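Local coordinates for phosphoribosylglycinamide synthetase (Anaerococcus prevotii, PDB 4DIM), which probably binds ATP and a divalent metal ion and acts as an ATP-grasp ligase, at residues T82-I90 with G98-M106; M113-N123 with E245-L253. All coordinates share one frame; numbering follows the deposited sequence.

Contact 1. Residues T82-I90 with G98-M106; sequences TGIVSLARI and GLNEEAAIM
R89 takes hold of the E101 carboxylate side-on, using NE and one terminal nitrogen. R89 NE donates to E101 OE2 over 3.1 Å in a nearly straight bond, while R89 NH2 reaches the syn lone pair of E101 OE1 at 2.8 Å. The guanidinium and carboxylate planes are turned 55° apart, so the grip is twisted rather than coplanar. E101 stretches out fully to get there, its CG trans to the backbone N, and R89 folds at chi3 to meet it. The remaining guanidinium nitrogen, NH1, forms a salt bridge with D61, which ties helix 60-66 to the same arginine. V85 CG1 crosses the E101 carboxylate at a slant, 3.6 Å from E101 OE1.

Next to the salt bridge the backbones come close at A88, whose CB sits 3.5 Å from E101 CA and also touches A104 CB. L99 fills the flank: its CG is wedged between backbone N and carbonyl carbon (chi1 80°), which sends CD1 across I84 CD1 at 3.9 Å and CD2 against L87 CG. At the start of the second helix N100 is the N-cap, its OD1 accepting from A103 N, and D92 accepts from E101 N. The segments of helices 84-94 and 101-108 run antiparallel, 166° between directions and 8.6 Å between axes: a helical hairpin whose closest backbone approach is at A88 and E101, beside the parallel sheet that contains strands 9-13 and 74-76.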
ATOM      1  N   THR A  82      -7.605   0.842   6.440  1.00 81.49           N
ATOM      2  CA  THR A  82      -8.659   0.686   7.447  1.00 83.53           C
ATOM      3  C   THR A  82      -8.845   1.960   8.294  1.00 89.50           C
ATOM      4  O   THR A  82      -9.944   2.509   8.276  1.00 92.65           O
ATOM      5  CB  THR A  82      -8.387  -0.527   8.348  1.00 96.29           C
ATOM      6  OG1 THR A  82      -7.986  -1.641   7.537  1.00 98.90           O
ATOM      7  CG2 THR A  82      -9.609  -0.924   9.166  1.00100.56           C
ATOM      8  N   GLY A  83      -7.763   2.490   8.863  1.00 83.21           N
ATOM      9  CA  GLY A  83      -7.801   3.688   9.697  1.00 84.24           C
ATOM     10  C   GLY A  83      -7.154   4.948   9.161  1.00 86.90           C
ATOM     11  O   GLY A  83      -6.693   5.781   9.946  1.00 87.16           O
ATOM     12  N   ILE A  84      -7.205   5.149   7.843  1.00 83.29           N
ATOM     13  CA  ILE A  84      -6.539   6.265   7.178  1.00 82.76           C
ATOM     14  C   ILE A  84      -7.354   7.539   7.275  1.00 86.32           C
ATOM     15  O   ILE A  84      -6.796   8.626   7.404  1.00 86.14           O
ATOM     16  CB  ILE A  84      -6.189   5.904   5.698  1.00 86.67           C
ATOM     17  CG1 ILE A  84      -5.162   6.903   5.094  1.00 86.26           C
ATOM     18  CG2 ILE A  84      -7.454   5.837   4.783  1.00 92.01           C
ATOM     19  CD1 ILE A  84      -3.970   7.187   5.950  1.00 92.92           C
ATOM     20  N   VAL A  85      -8.662   7.425   7.227  1.00 85.30           N
ATOM     21  CA  VAL A  85      -9.537   8.581   7.406  1.00 87.07           C
ATOM     22  C   VAL A  85      -9.533   8.978   8.875  1.00 92.06           C
ATOM     23  O   VAL A  85      -9.323  10.140   9.186  1.00 92.74           O
ATOM     24  CB  VAL A  85     -10.950   8.273   6.899  1.00 91.75           C
ATOM     25  CG1 VAL A  85     -11.931   9.370   7.319  1.00 94.44           C
ATOM     26  CG2 VAL A  85     -10.916   8.109   5.384  1.00 90.44           C
ATOM     27  N   SER A  86      -9.740   8.007   9.777  1.00 90.22           N
ATOM     28  CA  SER A  86      -9.738   8.242  11.226  1.00 91.10           C
ATOM     29  C   SER A  86      -8.447   8.936  11.624  1.00 94.18           C
ATOM     30  O   SER A  86      -8.528   9.952  12.294  1.00 96.68           O
ATOM     31  CB  SER A  86      -9.928   6.934  11.977  1.00 94.02           C
ATOM     32  OG  SER A  86     -10.866   6.129  11.284  1.00 99.21           O
ATOM     33  N   LEU A  87      -7.285   8.517  11.088  1.00 88.76           N
ATOM     34  CA  LEU A  87      -6.033   9.245  11.361  1.00 89.84           C
ATOM     35  C   LEU A  87      -6.129  10.722  10.947  1.00 98.70           C
ATOM     36  O   LEU A  87      -5.741  11.617  11.701  1.00102.66           O
ATOM     37  CB  LEU A  87      -4.885   8.620  10.601  1.00 87.24           C
ATOM     38  CG  LEU A  87      -3.545   9.354  10.642  1.00 91.13           C
ATOM     39  CD1 LEU A  87      -3.080   9.592  12.063  1.00 92.47           C
ATOM     40  CD2 LEU A  87      -2.513   8.532   9.931  1.00 92.22           C
ATOM     41  N   ALA A  88      -6.620  10.960   9.730  1.00 92.77           N
ATOM     42  CA  ALA A  88      -6.783  12.291   9.181  1.00 92.81           C
ATOM     43  C   ALA A  88      -7.649  13.182  10.113  1.00101.06           C
ATOM     44  O   ALA A  88      -7.267  14.333  10.382  1.00102.21           O
ATOM     45  CB  ALA A  88      -7.397  12.198   7.793  1.00 92.41           C
ATOM     46  N   ARG A  89      -8.756  12.625  10.672  1.00 98.38           N
ATOM     47  CA  ARG A  89      -9.586  13.376  11.607  1.00101.50           C
ATOM     48  C   ARG A  89      -8.828  13.634  12.915  1.00107.32           C
ATOM     49  O   ARG A  89      -8.849  14.777  13.408  1.00111.33           O
ATOM     50  CB  ARG A  89     -10.927  12.693  11.911  1.00101.07           C
ATOM     51  CG  ARG A  89     -11.976  13.745  12.383  1.00109.13           C
ATOM     52  CD  ARG A  89     -13.392  13.207  12.465  1.00114.27           C
ATOM     53  NE  ARG A  89     -13.996  13.076  11.141  1.00115.66           N
ATOM     54  CZ  ARG A  89     -15.190  12.542  10.892  1.00137.65           C
ATOM     55  NH1 ARG A  89     -15.941  12.074  11.886  1.00130.07           N
ATOM     56  NH2 ARG A  89     -15.643  12.466   9.642  1.00122.18           N
ATOM     57  N   ILE A  90      -8.134  12.601  13.459  1.00100.11           N
ATOM     58  CA  ILE A  90      -7.297  12.760  14.675  1.00100.71           C
ATOM     59  C   ILE A  90      -6.377  13.987  14.484  1.00104.17           C
ATOM     60  O   ILE A  90      -6.358  14.879  15.313  1.00106.59           O
ATOM     61  CB  ILE A  90      -6.447  11.474  14.997  1.00101.06           C
ATOM     62  CG1 ILE A  90      -7.312  10.360  15.516  1.00101.31           C
ATOM     63  CG2 ILE A  90      -5.325  11.768  16.017  1.00102.94           C
ATOM     64  CD1 ILE A  90      -6.688   9.034  15.340  1.00102.84           C
ATOM     65  N   GLY A  98       0.286  15.328  10.221  1.00 92.05           N
ATOM     66  CA  GLY A  98      -0.260  14.293   9.359  1.00 89.35           C
ATOM     67  C   GLY A  98      -1.068  14.783   8.171  1.00 94.48           C
ATOM     68  O   GLY A  98      -1.168  15.985   7.932  1.00 97.60           O
ATOM     69  N   LEU A  99      -1.645  13.838   7.393  1.00 89.27           N
ATOM     70  CA  LEU A  99      -2.540  14.173   6.274  1.00 88.59           C
ATOM     71  C   LEU A  99      -3.851  14.779   6.806  1.00 97.63           C
ATOM     72  O   LEU A  99      -4.202  14.542   7.964  1.00 99.79           O
ATOM     73  CB  LEU A  99      -2.839  12.961   5.388  1.00 85.44           C
ATOM     74  CG  LEU A  99      -3.912  11.934   5.850  1.00 88.23           C
ATOM     75  CD1 LEU A  99      -4.152  10.899   4.783  1.00 84.41           C
ATOM     76  CD2 LEU A  99      -3.515  11.236   7.128  1.00 89.33           C
ATOM     77  N   ASN A 100      -4.562  15.568   5.975  1.00 95.49           N
ATOM     78  CA  ASN A 100      -5.814  16.206   6.383  1.00 97.50           C
ATOM     79  C   ASN A 100      -6.987  15.353   5.862  1.00 99.01           C
ATOM     80  O   ASN A 100      -6.793  14.548   4.964  1.00 93.97           O
ATOM     81  CB  ASN A 100      -5.884  17.713   5.949  1.00 97.61           C
ATOM     82  CG  ASN A 100      -5.898  17.999   4.467  1.00107.06           C
ATOM     83  OD1 ASN A 100      -6.700  17.454   3.726  1.00102.01           O
ATOM     84  ND2 ASN A 100      -5.086  18.934   3.997  1.00102.27           N
ATOM     85  N   GLU A 101      -8.179  15.478   6.466  1.00 99.62           N
ATOM     86  CA  GLU A 101      -9.307  14.625   6.099  1.00 99.97           C
ATOM     87  C   GLU A 101      -9.829  14.847   4.673  1.00105.32           C
ATOM     88  O   GLU A 101     -10.224  13.871   4.038  1.00104.51           O
ATOM     89  CB  GLU A 101     -10.454  14.767   7.092  1.00103.80           C
ATOM     90  CG  GLU A 101     -11.410  13.588   7.045  1.00108.26           C
ATOM     91  CD  GLU A 101     -12.506  13.628   8.082  1.00127.37           C
ATOM     92  OE1 GLU A 101     -13.267  12.637   8.159  1.00120.10           O
ATOM     93  OE2 GLU A 101     -12.605  14.634   8.826  1.00126.67           O
ATOM     94  N   GLU A 102      -9.823  16.076   4.162  1.00103.35           N
ATOM     95  CA  GLU A 102     -10.305  16.299   2.798  1.00103.03           C
ATOM     96  C   GLU A 102      -9.423  15.573   1.760  1.00102.26           C
ATOM     97  O   GLU A 102      -9.955  15.121   0.753  1.00100.71           O
ATOM     98  CB  GLU A 102     -10.472  17.799   2.457  1.00107.74           C
ATOM     99  CG  GLU A 102      -9.264  18.692   2.642  1.00121.97           C
ATOM    100  CD  GLU A 102      -9.489  20.159   2.329  1.00146.59           C
ATOM    101  OE1 GLU A 102      -8.639  20.976   2.749  1.00140.33           O
ATOM    102  OE2 GLU A 102     -10.514  20.500   1.693  1.00141.97           O
ATOM    103  N   ALA A 103      -8.124  15.370   2.050  1.00 97.35           N
ATOM    104  CA  ALA A 103      -7.192  14.666   1.146  1.00 94.65           C
ATOM    105  C   ALA A 103      -7.398  13.159   1.176  1.00 96.69           C
ATOM    106  O   ALA A 103      -7.266  12.488   0.146  1.00 93.19           O
ATOM    107  CB  ALA A 103      -5.755  14.976   1.530  1.00 94.14           C
ATOM    108  N   ALA A 104      -7.656  12.632   2.389  1.00 94.68           N
ATOM    109  CA  ALA A 104      -7.908  11.222   2.666  1.00 91.91           C
ATOM    110  C   ALA A 104      -9.225  10.751   1.996  1.00 96.73           C
ATOM    111  O   ALA A 104      -9.287   9.628   1.475  1.00 95.72           O
ATOM    112  CB  ALA A 104      -7.949  11.005   4.167  1.00 92.41           C
ATOM    113  N   ILE A 105     -10.263  11.613   2.026  1.00 94.70           N
ATOM    114  CA  ILE A 105     -11.564  11.377   1.376  1.00 95.90           C
ATOM    115  C   ILE A 105     -11.392  11.344  -0.145  1.00 99.79           C
ATOM    116  O   ILE A 105     -12.071  10.595  -0.846  1.00100.28           O
ATOM    117  CB  ILE A 105     -12.563  12.513   1.769  1.00101.97           C
ATOM    118  CG1 ILE A 105     -12.974  12.455   3.269  1.00103.79           C
ATOM    119  CG2 ILE A 105     -13.783  12.538   0.851  1.00104.08           C
ATOM    120  CD1 ILE A 105     -14.287  11.689   3.631  1.00118.07           C
HETATM  121  N   MSE A 106     -10.554  12.241  -0.653  1.00 95.93           N
HETATM  122  CA  MSE A 106     -10.367  12.393  -2.074  1.00 95.31           C
HETATM  123  C   MSE A 106      -9.677  11.198  -2.650  1.00 99.22           C
HETATM  124  O   MSE A 106     -10.035  10.770  -3.732  1.00 98.87           O
HETATM  125  CB  MSE A 106      -9.590  13.659  -2.361  1.00 98.22           C
HETATM  126  CG  MSE A 106      -9.846  14.204  -3.751  1.00106.64           C
HETATM  127 SE   MSE A 106      -9.387  16.064  -3.862  0.84116.25          SE
HETATM  128  CE  MSE A 106     -11.062  16.686  -4.973  1.00117.02           C
TER

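Contact 2. Residues M113-N123 with E245-L253; sequences MKEAFKKYNVN and EVKKAIKAL
K248 NZ donates to N121 O over 2.7 Å, nearly in line with the carbonyl bond, and the same ammonium makes a long, weak salt bridge to E245 one turn back. E245 OE1 accepts from N123 N at 2.8 Å in an almost straight bond (171°). Its carboxylate lies stacked on the N123 amide, the planes 15° apart, while N123 ND2 bonds to V271 O. E245 bends at chi2 to bring the carboxylate over that amide. A lysine in place of E245 would probably leave N123 N without its acceptor and set a second positive charge beside K248. N121, with positive phi, ends helix 110-120 in a Schellman motif, and this turn carries V122 and N123 across helix 236-253 in the ATP-grasp family region. V122 CG1 sits over the centre of the F117 ring, 3.7 Å above its plane, and V122 CG2 rests on K248 CB. F117 CE1 meets L253 CD1 at 3.7 Å and A249 CB at 3.9 Å. Y120 CB lies against A252 CB (3.5 Å), and A252 CA makes an off-centre CH-pi contact with the Y120 ring. L253 CD2 reaches M113 CG.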
HETATM    1  N   MSE A 113     -11.160  11.751  -6.820  1.00 88.68           N
HETATM    2  CA  MSE A 113      -9.749  11.612  -7.196  1.00 82.67           C
HETATM    3  C   MSE A 113      -9.572  11.908  -8.663  1.00 84.18           C
HETATM    4  O   MSE A 113      -8.685  12.665  -9.039  1.00 85.89           O
HETATM    5  CB  MSE A 113      -9.233  10.178  -6.900  1.00 81.77           C
HETATM    6  CG  MSE A 113      -7.704  10.082  -6.806  1.00 86.11           C
HETATM    7 SE   MSE A 113      -6.946   8.294  -6.999  0.82 89.38          SE
HETATM    8  CE  MSE A 113      -7.627   7.819  -8.783  1.00 83.32           C
ATOM      9  N   LYS A 114     -10.419  11.328  -9.498  1.00 79.25           N
ATOM     10  CA  LYS A 114     -10.317  11.489 -10.953  1.00 79.35           C
ATOM     11  C   LYS A 114     -10.728  12.902 -11.395  1.00 88.61           C
ATOM     12  O   LYS A 114     -10.361  13.326 -12.496  1.00 91.77           O
ATOM     13  CB  LYS A 114     -11.174  10.416 -11.669  1.00 79.37           C
ATOM     14  CG  LYS A 114     -10.733   8.981 -11.372  1.00 95.67           C
ATOM     15  CD  LYS A 114      -9.839   8.358 -12.417  1.00107.79           C
ATOM     16  CE  LYS A 114      -9.731   6.850 -12.244  1.00124.16           C
ATOM     17  NZ  LYS A 114      -8.321   6.351 -12.176  1.00126.55           N
ATOM     18  N   GLU A 115     -11.504  13.609 -10.558  1.00 86.18           N
ATOM     19  CA  GLU A 115     -11.947  14.978 -10.801  1.00 88.34           C
ATOM     20  C   GLU A 115     -10.747  15.927 -10.604  1.00 92.41           C
ATOM     21  O   GLU A 115     -10.559  16.879 -11.359  1.00 94.54           O
ATOM     22  CB  GLU A 115     -13.113  15.334  -9.851  1.00 91.71           C
ATOM     23  CG  GLU A 115     -13.849  16.614 -10.220  1.00112.87           C
ATOM     24  CD  GLU A 115     -14.851  17.127  -9.199  1.00149.35           C
ATOM     25  OE1 GLU A 115     -14.558  17.062  -7.982  1.00156.67           O
ATOM     26  OE2 GLU A 115     -15.904  17.656  -9.625  1.00143.00           O
ATOM     27  N   ALA A 116      -9.947  15.655  -9.576  1.00 86.48           N
ATOM     28  CA  ALA A 116      -8.739  16.407  -9.283  1.00 87.28           C
ATOM     29  C   ALA A 116      -7.698  16.158 -10.348  1.00 89.34           C
ATOM     30  O   ALA A 116      -7.037  17.084 -10.792  1.00 92.86           O
ATOM     31  CB  ALA A 116      -8.199  16.007  -7.920  1.00 88.16           C
ATOM     32  N   PHE A 117      -7.544  14.920 -10.759  1.00 81.14           N
ATOM     33  CA  PHE A 117      -6.601  14.569 -11.808  1.00 78.66           C
ATOM     34  C   PHE A 117      -6.968  15.213 -13.134  1.00 85.45           C
ATOM     35  O   PHE A 117      -6.044  15.591 -13.837  1.00 87.12           O
ATOM     36  CB  PHE A 117      -6.507  13.043 -11.945  1.00 77.16           C
ATOM     37  CG  PHE A 117      -5.879  12.297 -10.779  1.00 77.37           C
ATOM     38  CD1 PHE A 117      -5.276  12.982  -9.723  1.00 82.18           C
ATOM     39  CD2 PHE A 117      -5.738  10.914 -10.814  1.00 75.60           C
ATOM     40  CE1 PHE A 117      -4.625  12.281  -8.693  1.00 82.13           C
ATOM     41  CE2 PHE A 117      -5.057  10.239  -9.813  1.00 77.56           C
ATOM     42  CZ  PHE A 117      -4.525  10.920  -8.749  1.00 76.44           C
ATOM     43  N   LYS A 118      -8.265  15.426 -13.485  1.00 83.61           N
ATOM     44  CA  LYS A 118      -8.522  16.134 -14.757  1.00 84.40           C
ATOM     45  C   LYS A 118      -8.135  17.609 -14.610  1.00 89.16           C
ATOM     46  O   LYS A 118      -7.466  18.148 -15.496  1.00 93.24           O
ATOM     47  CB  LYS A 118      -9.990  15.995 -15.276  1.00 86.27           C
ATOM     48  CG  LYS A 118     -11.106  16.515 -14.361  1.00108.33           C
ATOM     49  CD  LYS A 118     -12.401  16.885 -15.119  1.00130.71           C
ATOM     50  CE  LYS A 118     -12.934  15.869 -16.123  1.00141.87           C
ATOM     51  NZ  LYS A 118     -14.279  16.261 -16.656  1.00147.13           N
ATOM     52  N   LYS A 119      -8.474  18.210 -13.452  1.00 82.82           N
ATOM     53  CA  LYS A 119      -8.255  19.620 -13.110  1.00 85.20           C
ATOM     54  C   LYS A 119      -6.765  19.979 -13.104  1.00 89.76           C
ATOM     55  O   LYS A 119      -6.366  21.006 -13.657  1.00 91.31           O
ATOM     56  CB  LYS A 119      -8.865  19.905 -11.724  1.00 87.34           C
ATOM     57  CG  LYS A 119      -8.773  21.342 -11.281  1.00 93.54           C
ATOM     58  CD  LYS A 119      -9.088  21.504  -9.803  1.00 92.80           C
ATOM     59  CE  LYS A 119      -8.755  22.906  -9.348  1.00 98.01           C
ATOM     60  NZ  LYS A 119      -9.073  23.106  -7.914  1.00119.74           N
ATOM     61  N   TYR A 120      -5.968  19.129 -12.451  1.00 84.66           N
ATOM     62  CA  TYR A 120      -4.513  19.272 -12.318  1.00 84.60           C
ATOM     63  C   TYR A 120      -3.749  18.499 -13.409  1.00 89.32           C
ATOM     64  O   TYR A 120      -2.511  18.554 -13.429  1.00 89.64           O
ATOM     65  CB  TYR A 120      -4.057  18.844 -10.909  1.00 83.59           C
ATOM     66  CG  TYR A 120      -4.450  19.864  -9.864  1.00 86.43           C
ATOM     67  CD1 TYR A 120      -3.753  21.057  -9.735  1.00 91.35           C
ATOM     68  CD2 TYR A 120      -5.609  19.712  -9.115  1.00 87.06           C
ATOM     69  CE1 TYR A 120      -4.172  22.053  -8.857  1.00 94.61           C
ATOM     70  CE2 TYR A 120      -5.968  20.646  -8.150  1.00 91.08           C
ATOM     71  CZ  TYR A 120      -5.272  21.840  -8.054  1.00 99.73           C
ATOM     72  OH  TYR A 120      -5.654  22.847  -7.200  1.00103.69           O
ATOM     73  N   ASN A 121      -4.475  17.864 -14.361  1.00 85.24           N
ATOM     74  CA  ASN A 121      -3.894  17.202 -15.521  1.00 84.54           C
ATOM     75  C   ASN A 121      -2.896  16.114 -15.118  1.00 88.15           C
ATOM     76  O   ASN A 121      -1.717  16.150 -15.484  1.00 88.61           O
ATOM     77  CB  ASN A 121      -3.221  18.251 -16.454  1.00 85.43           C
ATOM     78  CG  ASN A 121      -2.801  17.689 -17.797  1.00 95.94           C
ATOM     79  OD1 ASN A 121      -3.355  16.711 -18.305  1.00 97.45           O
ATOM     80  ND2 ASN A 121      -1.803  18.261 -18.391  1.00 94.97           N
ATOM     81  N   VAL A 122      -3.375  15.162 -14.355  1.00 84.43           N
ATOM     82  CA  VAL A 122      -2.593  14.004 -13.923  1.00 83.77           C
ATOM     83  C   VAL A 122      -3.016  12.834 -14.779  1.00 82.79           C
ATOM     84  O   VAL A 122      -4.204  12.630 -14.961  1.00 80.37           O
ATOM     85  CB  VAL A 122      -2.800  13.738 -12.405  1.00 88.63           C
ATOM     86  CG1 VAL A 122      -2.258  12.363 -11.986  1.00 87.24           C
ATOM     87  CG2 VAL A 122      -2.145  14.850 -11.581  1.00 90.84           C
ATOM     88  N   ASN A 123      -2.056  12.077 -15.304  1.00 80.86           N
ATOM     89  CA  ASN A 123      -2.320  10.896 -16.122  1.00 81.42           C
ATOM     90  C   ASN A 123      -3.000   9.862 -15.314  1.00 86.96           C
ATOM     91  O   ASN A 123      -2.476   9.418 -14.281  1.00 85.39           O
ATOM     92  CB  ASN A 123      -1.046  10.278 -16.686  1.00 88.25           C
ATOM     93  CG  ASN A 123      -0.319  11.090 -17.693  1.00 93.52           C
ATOM     94  OD1 ASN A 123      -0.806  12.108 -18.179  1.00 96.87           O
ATOM     95  ND2 ASN A 123       0.881  10.655 -18.001  1.00 95.75           N
ATOM     96  N   GLU A 245       4.432  12.237 -12.336  1.00 81.75           N
ATOM     97  CA  GLU A 245       2.999  12.074 -12.061  1.00 80.05           C
ATOM     98  C   GLU A 245       2.727  11.967 -10.576  1.00 79.98           C
ATOM     99  O   GLU A 245       1.723  12.507 -10.123  1.00 79.94           O
ATOM    100  CB  GLU A 245       2.400  10.853 -12.776  1.00 80.73           C
ATOM    101  CG  GLU A 245       2.355  10.905 -14.288  1.00 95.79           C
ATOM    102  CD  GLU A 245       1.911  12.210 -14.923  1.00112.11           C
ATOM    103  OE1 GLU A 245       0.699  12.502 -14.857  1.00 85.97           O
ATOM    104  OE2 GLU A 245       2.756  12.918 -15.522  1.00103.44           O
ATOM    105  N   VAL A 246       3.586  11.265  -9.814  1.00 72.01           N
ATOM    106  CA  VAL A 246       3.349  11.147  -8.382  1.00 69.97           C
ATOM    107  C   VAL A 246       3.426  12.536  -7.722  1.00 76.04           C
ATOM    108  O   VAL A 246       2.547  12.879  -6.951  1.00 75.06           O
ATOM    109  CB  VAL A 246       4.322  10.135  -7.740  1.00 72.79           C
ATOM    110  CG1 VAL A 246       4.316  10.239  -6.215  1.00 71.91           C
ATOM    111  CG2 VAL A 246       3.996   8.709  -8.200  1.00 70.91           C
ATOM    112  N   LYS A 247       4.454  13.344  -8.038  1.00 77.69           N
ATOM    113  CA  LYS A 247       4.567  14.713  -7.479  1.00 80.00           C
ATOM    114  C   LYS A 247       3.336  15.574  -7.836  1.00 84.41           C
ATOM    115  O   LYS A 247       2.842  16.324  -6.983  1.00 86.56           O
ATOM    116  CB  LYS A 247       5.842  15.405  -7.958  1.00 83.65           C
ATOM    117  CG  LYS A 247       7.102  14.934  -7.228  1.00 84.52           C
ATOM    118  CD  LYS A 247       8.372  15.715  -7.706  1.00 90.91           C
ATOM    119  CE  LYS A 247       9.678  15.219  -7.106  1.00107.83           C
ATOM    120  NZ  LYS A 247      10.208  13.997  -7.802  1.00120.57           N
ATOM    121  N   LYS A 248       2.835  15.440  -9.082  1.00 77.85           N
ATOM    122  CA  LYS A 248       1.644  16.147  -9.516  1.00 77.88           C
ATOM    123  C   LYS A 248       0.411  15.711  -8.733  1.00 83.04           C
ATOM    124  O   LYS A 248      -0.410  16.552  -8.356  1.00 85.69           O
ATOM    125  CB  LYS A 248       1.386  15.911 -11.007  1.00 79.43           C
ATOM    126  CG  LYS A 248       2.224  16.726 -11.920  1.00 87.07           C
ATOM    127  CD  LYS A 248       2.241  16.187 -13.327  1.00 92.63           C
ATOM    128  CE  LYS A 248       0.933  16.341 -14.015  1.00 90.87           C
ATOM    129  NZ  LYS A 248       1.009  15.896 -15.420  1.00104.79           N
ATOM    130  N   ALA A 249       0.253  14.394  -8.534  1.00 77.77           N
ATOM    131  CA  ALA A 249      -0.889  13.782  -7.824  1.00 75.08           C
ATOM    132  C   ALA A 249      -0.912  14.155  -6.376  1.00 79.61           C
ATOM    133  O   ALA A 249      -1.966  14.416  -5.807  1.00 81.41           O
ATOM    134  CB  ALA A 249      -0.798  12.296  -7.930  1.00 72.53           C
ATOM    135  N   ILE A 250       0.249  14.133  -5.757  1.00 74.84           N
ATOM    136  CA  ILE A 250       0.381  14.509  -4.360  1.00 73.91           C
ATOM    137  C   ILE A 250      -0.180  15.883  -4.167  1.00 78.54           C
ATOM    138  O   ILE A 250      -0.959  16.099  -3.241  1.00 79.82           O
ATOM    139  CB  ILE A 250       1.865  14.410  -3.913  1.00 75.44           C
ATOM    140  CG1 ILE A 250       2.221  12.910  -3.656  1.00 72.24           C
ATOM    141  CG2 ILE A 250       2.125  15.255  -2.674  1.00 76.19           C
ATOM    142  CD1 ILE A 250       3.655  12.616  -3.687  1.00 81.46           C
ATOM    143  N   LYS A 251       0.176  16.795  -5.049  1.00 77.30           N
ATOM    144  CA  LYS A 251      -0.294  18.171  -4.959  1.00 81.24           C
ATOM    145  C   LYS A 251      -1.757  18.289  -5.431  1.00 87.61           C
ATOM    146  O   LYS A 251      -2.537  18.900  -4.704  1.00 89.46           O
ATOM    147  CB  LYS A 251       0.617  19.136  -5.712  1.00 86.27           C
ATOM    148  CG  LYS A 251       0.523  20.573  -5.147  1.00107.09           C
ATOM    149  CD  LYS A 251       1.870  21.355  -5.120  1.00115.68           C
ATOM    150  CE  LYS A 251       1.966  22.361  -3.978  1.00118.78           C
ATOM    151  NZ  LYS A 251       1.192  23.623  -4.230  1.00127.76           N
ATOM    152  N   ALA A 252      -2.170  17.612  -6.540  1.00 84.18           N
ATOM    153  CA  ALA A 252      -3.592  17.599  -7.013  1.00 85.11           C
ATOM    154  C   ALA A 252      -4.591  17.223  -5.898  1.00 94.15           C
ATOM    155  O   ALA A 252      -5.697  17.766  -5.831  1.00 99.13           O
ATOM    156  CB  ALA A 252      -3.776  16.625  -8.181  1.00 83.62           C
ATOM    157  N   LEU A 253      -4.186  16.306  -5.034  1.00 89.97           N
ATOM    158  CA  LEU A 253      -4.976  15.803  -3.924  1.00 89.81           C
ATOM    159  C   LEU A 253      -4.665  16.466  -2.565  1.00 94.11           C
ATOM    160  O   LEU A 253      -5.410  16.230  -1.614  1.00 95.44           O
ATOM    161  CB  LEU A 253      -4.715  14.305  -3.827  1.00 87.19           C
ATOM    162  CG  LEU A 253      -5.169  13.492  -5.022  1.00 91.50           C
ATOM    163  CD1 LEU A 253      -4.569  12.140  -4.964  1.00 89.36           C
ATOM    164  CD2 LEU A 253      -6.682  13.378  -5.069  1.00 95.55           C
TER

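Contacts 1 and 2 follow one another along the chain, their centres about 18 Å apart, and they meet where helix 101-108 passes into helix 110-120. Selenomethionine M106, in the second segment of contact 1, touches both sides of contact 2: M106 CG lies 3.5 Å from L253 CD2, and M106 CE lies 4.2 Å from A116 CB. A103 CB also packs 3.4 Å from L253 O. Helix 101-108 thus joins the hairpin of contact 1 to the end of helix 236-253, whose other side chains cover strands 194-203 and 206-219. Both segments of contact 2 fall within the ATP-grasp family region, but neither contact has a nucleotide or metal ion among its neighbours.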